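Long-range contact in tRNA (cytosine(72)-C(5))-methyltransferase (Pyrococcus horikoshii, PDB 5ZVE), which methylates the C5 position of cytosine 72 in several tRNAs, using S-adenosyl-L-methionine as methyl donor: residues C323-K335 against P354-P366. Numbering follows the deposited sequence.
Sequences CTLSYEENEGNVK and PGIGMNKVQRFYP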
loop_
_atom_site.group_PDB
_atom_site.type_symbol
_atom_site.label_atom_id
_atom_site.label_comp_id
_atom_site.label_asym_id
_atom_site.label_seq_id
_atom_site.Cartn_x
_atom_site.Cartn_y
_atom_site.Cartn_z
ATOM N N CYS A 323 -4.083 4.896 -4.291
ATOM C CA CYS A 323 -2.644 4.689 -4.415
ATOM C C CYS A 323 -2.246 4.727 -5.885
ATOM O O CYS A 323 -1.495 3.879 -6.359
ATOM C CB CYS A 323 -2.223 3.362 -3.769
ATOM S SG CYS A 323 -2.966 1.874 -4.500
ATOM N N THR A 324 -2.750 5.726 -6.603
ATOM C CA THR A 324 -2.450 5.864 -8.018
ATOM C C THR A 324 -2.078 7.301 -8.356
ATOM O O THR A 324 -2.398 8.227 -7.616
ATOM C CB THR A 324 -3.637 5.418 -8.894
ATOM O OG1 THR A 324 -3.173 5.124 -10.215
ATOM C CG2 THR A 324 -4.707 6.498 -8.957
ATOM N N LEU A 325 -1.387 7.478 -9.473
ATOM C CA LEU A 325 -0.892 8.789 -9.867
ATOM C C LEU A 325 -1.770 9.513 -10.890
ATOM O O LEU A 325 -1.627 10.721 -11.080
ATOM C CB LEU A 325 0.516 8.643 -10.437
ATOM C CG LEU A 325 1.557 8.087 -9.466
ATOM C CD1 LEU A 325 2.759 7.568 -10.234
ATOM C CD2 LEU A 325 1.967 9.171 -8.491
ATOM N N SER A 326 -2.674 8.782 -11.541
ATOM C CA SER A 326 -3.401 9.323 -12.692
ATOM C C SER A 326 -4.234 10.550 -12.335
ATOM O O SER A 326 -4.707 10.695 -11.203
ATOM C CB SER A 326 -4.307 8.259 -13.314
ATOM O OG SER A 326 -5.485 8.081 -12.552
ATOM N N TYR A 327 -4.386 11.447 -13.301
ATOM C CA TYR A 327 -5.241 12.607 -13.123
ATOM C C TYR A 327 -6.703 12.185 -13.035
ATOM O O TYR A 327 -7.426 12.619 -12.134
ATOM C CB TYR A 327 -5.054 13.612 -14.266
ATOM C CG TYR A 327 -5.835 14.886 -14.051
ATOM C CD1 TYR A 327 -5.284 15.951 -13.355
ATOM C CD2 TYR A 327 -7.135 15.017 -14.528
ATOM C CE1 TYR A 327 -6.003 17.116 -13.148
ATOM C CE2 TYR A 327 -7.857 16.170 -14.327
ATOM C CZ TYR A 327 -7.289 17.216 -13.637
ATOM O OH TYR A 327 -8.012 18.369 -13.435
ATOM N N GLU A 328 -7.129 11.350 -13.981
ATOM C CA GLU A 328 -8.537 10.987 -14.132
ATOM C C GLU A 328 -9.125 10.345 -12.871
ATOM O O GLU A 328 -10.259 10.641 -12.494
ATOM C CB GLU A 328 -8.725 10.031 -15.318
ATOM C CG GLU A 328 -8.506 10.643 -16.697
ATOM C CD GLU A 328 -7.039 10.732 -17.085
ATOM O OE1 GLU A 328 -6.182 10.304 -16.282
ATOM O OE2 GLU A 328 -6.743 11.220 -18.198
ATOM N N GLU A 329 -8.352 9.480 -12.215
ATOM C CA GLU A 329 -8.835 8.793 -11.020
ATOM C C GLU A 329 -8.776 9.691 -9.793
ATOM O O GLU A 329 -9.351 9.373 -8.755
ATOM C CB GLU A 329 -8.024 7.521 -10.748
ATOM C CG GLU A 329 -8.099 6.463 -11.829
ATOM C CD GLU A 329 -7.095 5.344 -11.606
ATOM O OE1 GLU A 329 -7.354 4.478 -10.746
ATOM O OE2 GLU A 329 -6.046 5.336 -12.283
ATOM N N ASN A 330 -8.092 10.819 -9.922
ATOM C CA ASN A 330 -7.843 11.674 -8.771
ATOM C C ASN A 330 -8.496 13.046 -8.894
ATOM O O ASN A 330 -9.667 13.205 -8.546
ATOM C CB ASN A 330 -6.339 11.809 -8.551
ATOM C CG ASN A 330 -5.708 10.502 -8.122
ATOM O OD1 ASN A 330 -6.347 9.694 -7.443
ATOM N ND2 ASN A 330 -4.457 10.277 -8.520
ATOM N N GLU A 331 -7.749 14.035 -9.371
ATOM C CA GLU A 331 -8.296 15.383 -9.515
ATOM C C GLU A 331 -9.535 15.384 -10.413
ATOM O O GLU A 331 -10.493 16.117 -10.161
ATOM C CB GLU A 331 -7.241 16.349 -10.057
ATOM C CG GLU A 331 -6.168 16.739 -9.042
ATOM C CD GLU A 331 -4.990 15.776 -9.023
ATOM O OE1 GLU A 331 -5.098 14.677 -9.615
ATOM O OE2 GLU A 331 -3.956 16.122 -8.413
ATOM N N GLY A 332 -9.509 14.563 -11.455
ATOM C CA GLY A 332 -10.638 14.450 -12.361
ATOM C C GLY A 332 -11.906 13.986 -11.669
ATOM O O GLY A 332 -12.985 14.514 -11.922
ATOM N N ASN A 333 -11.776 13.006 -10.781
ATOM C CA ASN A 333 -12.929 12.496 -10.049
ATOM C C ASN A 333 -13.343 13.400 -8.893
ATOM O O ASN A 333 -14.468 13.305 -8.394
ATOM C CB ASN A 333 -12.658 11.087 -9.526
ATOM C CG ASN A 333 -13.137 10.017 -10.482
ATOM O OD1 ASN A 333 -13.850 10.309 -11.441
ATOM N ND2 ASN A 333 -12.764 8.770 -10.220
ATOM N N VAL A 334 -12.444 14.273 -8.452
ATOM C CA VAL A 334 -12.846 15.233 -7.441
ATOM C C VAL A 334 -13.707 16.337 -8.059
ATOM O O VAL A 334 -14.684 16.774 -7.455
ATOM C CB VAL A 334 -11.662 15.860 -6.719
ATOM C CG1 VAL A 334 -12.188 16.763 -5.618
ATOM C CG2 VAL A 334 -10.785 14.776 -6.108
ATOM N N LYS A 335 -13.344 16.784 -9.259
ATOM C CA LYS A 335 -14.177 17.726 -10.009
ATOM C C LYS A 335 -15.603 17.204 -10.176
ATOM O O LYS A 335 -16.565 17.958 -10.045
ATOM C CB LYS A 335 -13.566 18.021 -11.380
ATOM C CG LYS A 335 -12.330 18.888 -11.326
ATOM C CD LYS A 335 -11.825 19.187 -12.718
ATOM C CE LYS A 335 -10.647 20.140 -12.677
ATOM N NZ LYS A 335 -10.241 20.562 -14.048
ATOM N N PRO A 354 0.768 19.707 -3.248
ATOM C CA PRO A 354 -0.530 20.092 -3.813
ATOM C C PRO A 354 -0.925 19.185 -4.973
ATOM O O PRO A 354 -0.064 18.537 -5.567
ATOM C CB PRO A 354 -0.303 21.531 -4.300
ATOM C CG PRO A 354 1.185 21.746 -4.274
ATOM C CD PRO A 354 1.728 20.825 -3.233
ATOM N N GLY A 355 -2.216 19.139 -5.288
ATOM C CA GLY A 355 -2.694 18.361 -6.414
ATOM C C GLY A 355 -2.395 19.065 -7.721
ATOM O O GLY A 355 -1.845 20.165 -7.727
ATOM N N ILE A 356 -2.757 18.433 -8.833
ATOM C CA ILE A 356 -2.541 19.028 -10.145
ATOM C C ILE A 356 -3.590 20.098 -10.442
ATOM O O ILE A 356 -4.755 19.781 -10.679
ATOM C CB ILE A 356 -2.580 17.968 -11.261
ATOM C CG1 ILE A 356 -1.787 16.719 -10.857
ATOM C CG2 ILE A 356 -2.072 18.558 -12.563
ATOM C CD1 ILE A 356 -0.294 16.914 -10.847
ATOM N N GLY A 357 -3.166 21.361 -10.439
ATOM C CA GLY A 357 -4.053 22.480 -10.715
ATOM C C GLY A 357 -5.222 22.514 -9.756
ATOM O O GLY A 357 -6.360 22.798 -10.142
ATOM N N MET A 358 -4.937 22.242 -8.489
ATOM C CA MET A 358 -5.996 22.036 -7.516
ATOM C C MET A 358 -5.458 22.117 -6.088
ATOM O O MET A 358 -4.477 21.458 -5.760
ATOM C CB MET A 358 -6.641 20.686 -7.762
ATOM C CG MET A 358 -7.815 20.438 -6.903
ATOM S SD MET A 358 -8.676 18.986 -7.480
ATOM C CE MET A 358 -9.722 18.817 -6.078
ATOM N N ASN A 359 -6.129 22.893 -5.238
ATOM C CA ASN A 359 -5.472 23.479 -4.068
ATOM C C ASN A 359 -5.490 22.710 -2.744
ATOM O O ASN A 359 -4.474 22.670 -2.048
ATOM C CB ASN A 359 -6.058 24.869 -3.816
ATOM C CG ASN A 359 -5.208 25.971 -4.413
ATOM O OD1 ASN A 359 -3.979 25.892 -4.413
ATOM N ND2 ASN A 359 -5.860 27.009 -4.927
ATOM N N LYS A 360 -6.610 22.098 -2.382
ATOM C CA LYS A 360 -6.713 21.545 -1.034
ATOM C C LYS A 360 -6.513 20.033 -0.958
ATOM O O LYS A 360 -6.464 19.470 0.139
ATOM C CB LYS A 360 -8.062 21.916 -0.418
ATOM C CG LYS A 360 -8.247 23.413 -0.213
ATOM C CD LYS A 360 -9.550 23.715 0.492
ATOM C CE LYS A 360 -9.656 25.186 0.842
ATOM N NZ LYS A 360 -10.908 25.472 1.594
ATOM N N VAL A 361 -6.396 19.372 -2.106
ATOM C CA VAL A 361 -6.092 17.942 -2.110
ATOM C C VAL A 361 -4.609 17.707 -1.901
ATOM O O VAL A 361 -3.788 18.588 -2.152
ATOM C CB VAL A 361 -6.543 17.255 -3.414
ATOM C CG1 VAL A 361 -8.053 17.281 -3.520
ATOM C CG2 VAL A 361 -5.886 17.903 -4.625
ATOM N N GLN A 362 -4.266 16.507 -1.454
ATOM C CA GLN A 362 -2.896 16.225 -1.060
ATOM C C GLN A 362 -2.323 15.041 -1.827
ATOM O O GLN A 362 -2.862 13.936 -1.779
ATOM C CB GLN A 362 -2.829 15.965 0.448
ATOM C CG GLN A 362 -1.418 15.812 0.986
ATOM C CD GLN A 362 -1.367 15.690 2.494
ATOM O OE1 GLN A 362 -0.292 15.714 3.084
ATOM N NE2 GLN A 362 -2.528 15.551 3.124
ATOM N N ARG A 363 -1.215 15.274 -2.523
ATOM C CA ARG A 363 -0.558 14.211 -3.272
ATOM C C ARG A 363 0.765 13.821 -2.639
ATOM O O ARG A 363 1.456 14.651 -2.054
ATOM C CB ARG A 363 -0.320 14.626 -4.725
ATOM C CG ARG A 363 -1.416 14.194 -5.694
ATOM C CD ARG A 363 -1.102 14.672 -7.097
ATOM N NE ARG A 363 -2.050 14.178 -8.091
ATOM C CZ ARG A 363 -1.827 13.123 -8.869
ATOM N NH1 ARG A 363 -0.691 12.441 -8.760
ATOM N NH2 ARG A 363 -2.739 12.747 -9.755
ATOM N N PHE A 364 1.104 12.544 -2.769
ATOM C CA PHE A 364 2.397 12.039 -2.353
ATOM C C PHE A 364 3.140 11.486 -3.561
ATOM O O PHE A 364 2.549 10.831 -4.421
ATOM C CB PHE A 364 2.245 10.967 -1.272
ATOM C CG PHE A 364 1.767 11.502 0.053
ATOM C CD1 PHE A 364 0.415 11.599 0.332
ATOM C CD2 PHE A 364 2.677 11.901 1.020
ATOM C CE1 PHE A 364 -0.025 12.091 1.552
ATOM C CE2 PHE A 364 2.247 12.391 2.245
ATOM C CZ PHE A 364 0.893 12.487 2.511
ATOM N N TYR A 365 4.430 11.792 -3.635
ATOM C CA TYR A 365 5.284 11.328 -4.717
ATOM C C TYR A 365 6.460 10.555 -4.144
ATOM O O TYR A 365 6.980 10.923 -3.091
ATOM C CB TYR A 365 5.788 12.501 -5.552
ATOM C CG TYR A 365 4.706 13.242 -6.301
ATOM C CD1 TYR A 365 4.230 12.767 -7.514
ATOM C CD2 TYR A 365 4.169 14.422 -5.798
ATOM C CE1 TYR A 365 3.244 13.445 -8.210
ATOM C CE2 TYR A 365 3.181 15.108 -6.487
ATOM C CZ TYR A 365 2.724 14.612 -7.692
ATOM O OH TYR A 365 1.746 15.281 -8.391
ATOM N N PRO A 366 6.890 9.485 -4.835
ATOM C CA PRO A 366 7.998 8.665 -4.327
ATOM C C PRO A 366 9.328 9.417 -4.228
ATOM O O PRO A 366 10.086 9.190 -3.285
ATOM C CB PRO A 366 8.091 7.521 -5.351
ATOM C CG PRO A 366 7.461 8.058 -6.591
ATOM C CD PRO A 366 6.372 8.985 -6.119
HETATM O O HOH W 1 -7.029 20.157 -12.082
#
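Arg-363 and Glu-331 form a side-on salt bridge, their carboxylate and guanidinium planes only 14° apart: NE gives its hydrogen to Glu-331 OE2 at 2.7 Å and NH2 to OE1 at 3.1 Å, both on syn lone pairs. The bridge lies in the Rossmann-like methyltransferase domain and ties strand 361-364 to the start of helix 331-339, just past the loop carrying Cys-323, the predicted nucleophile. Arg-363 NH2 also donates to Leu-325 O (2.7 Å), lying above that carbonyl plane rather than on a lone pair, and NH1 adds a weak bond to the same oxygen. A leucine in place of Arg-363 would probably leave the buried Glu-331 carboxylate without its countercharge and Leu-325 O without these donors. Beside the guanidinium, the Asn-330 amide stands almost perpendicular to it; its ND2 donates to Thr-324 O and its OD1 is hydrogen-bonded to Thr-322 OG1, at the end of strand 316-322.

Glu-331 bends at chi2 (88°), bringing OE2 to the type II turn Gly-355 to Met-358, whose Ile-356 N donates to it at 2.6 Å from above the carboxylate plane. Outward, Ile-356 CB packs on Tyr-327 CD1, and Ile-356 O, which accepts from a water, lies at the edge of the tyrosine ring near CE1. Met-358, extended beyond CG, runs its SD past Glu-331 CG and ends with CE pressed tightly, at 3.2 Å, against Val-334 CG1.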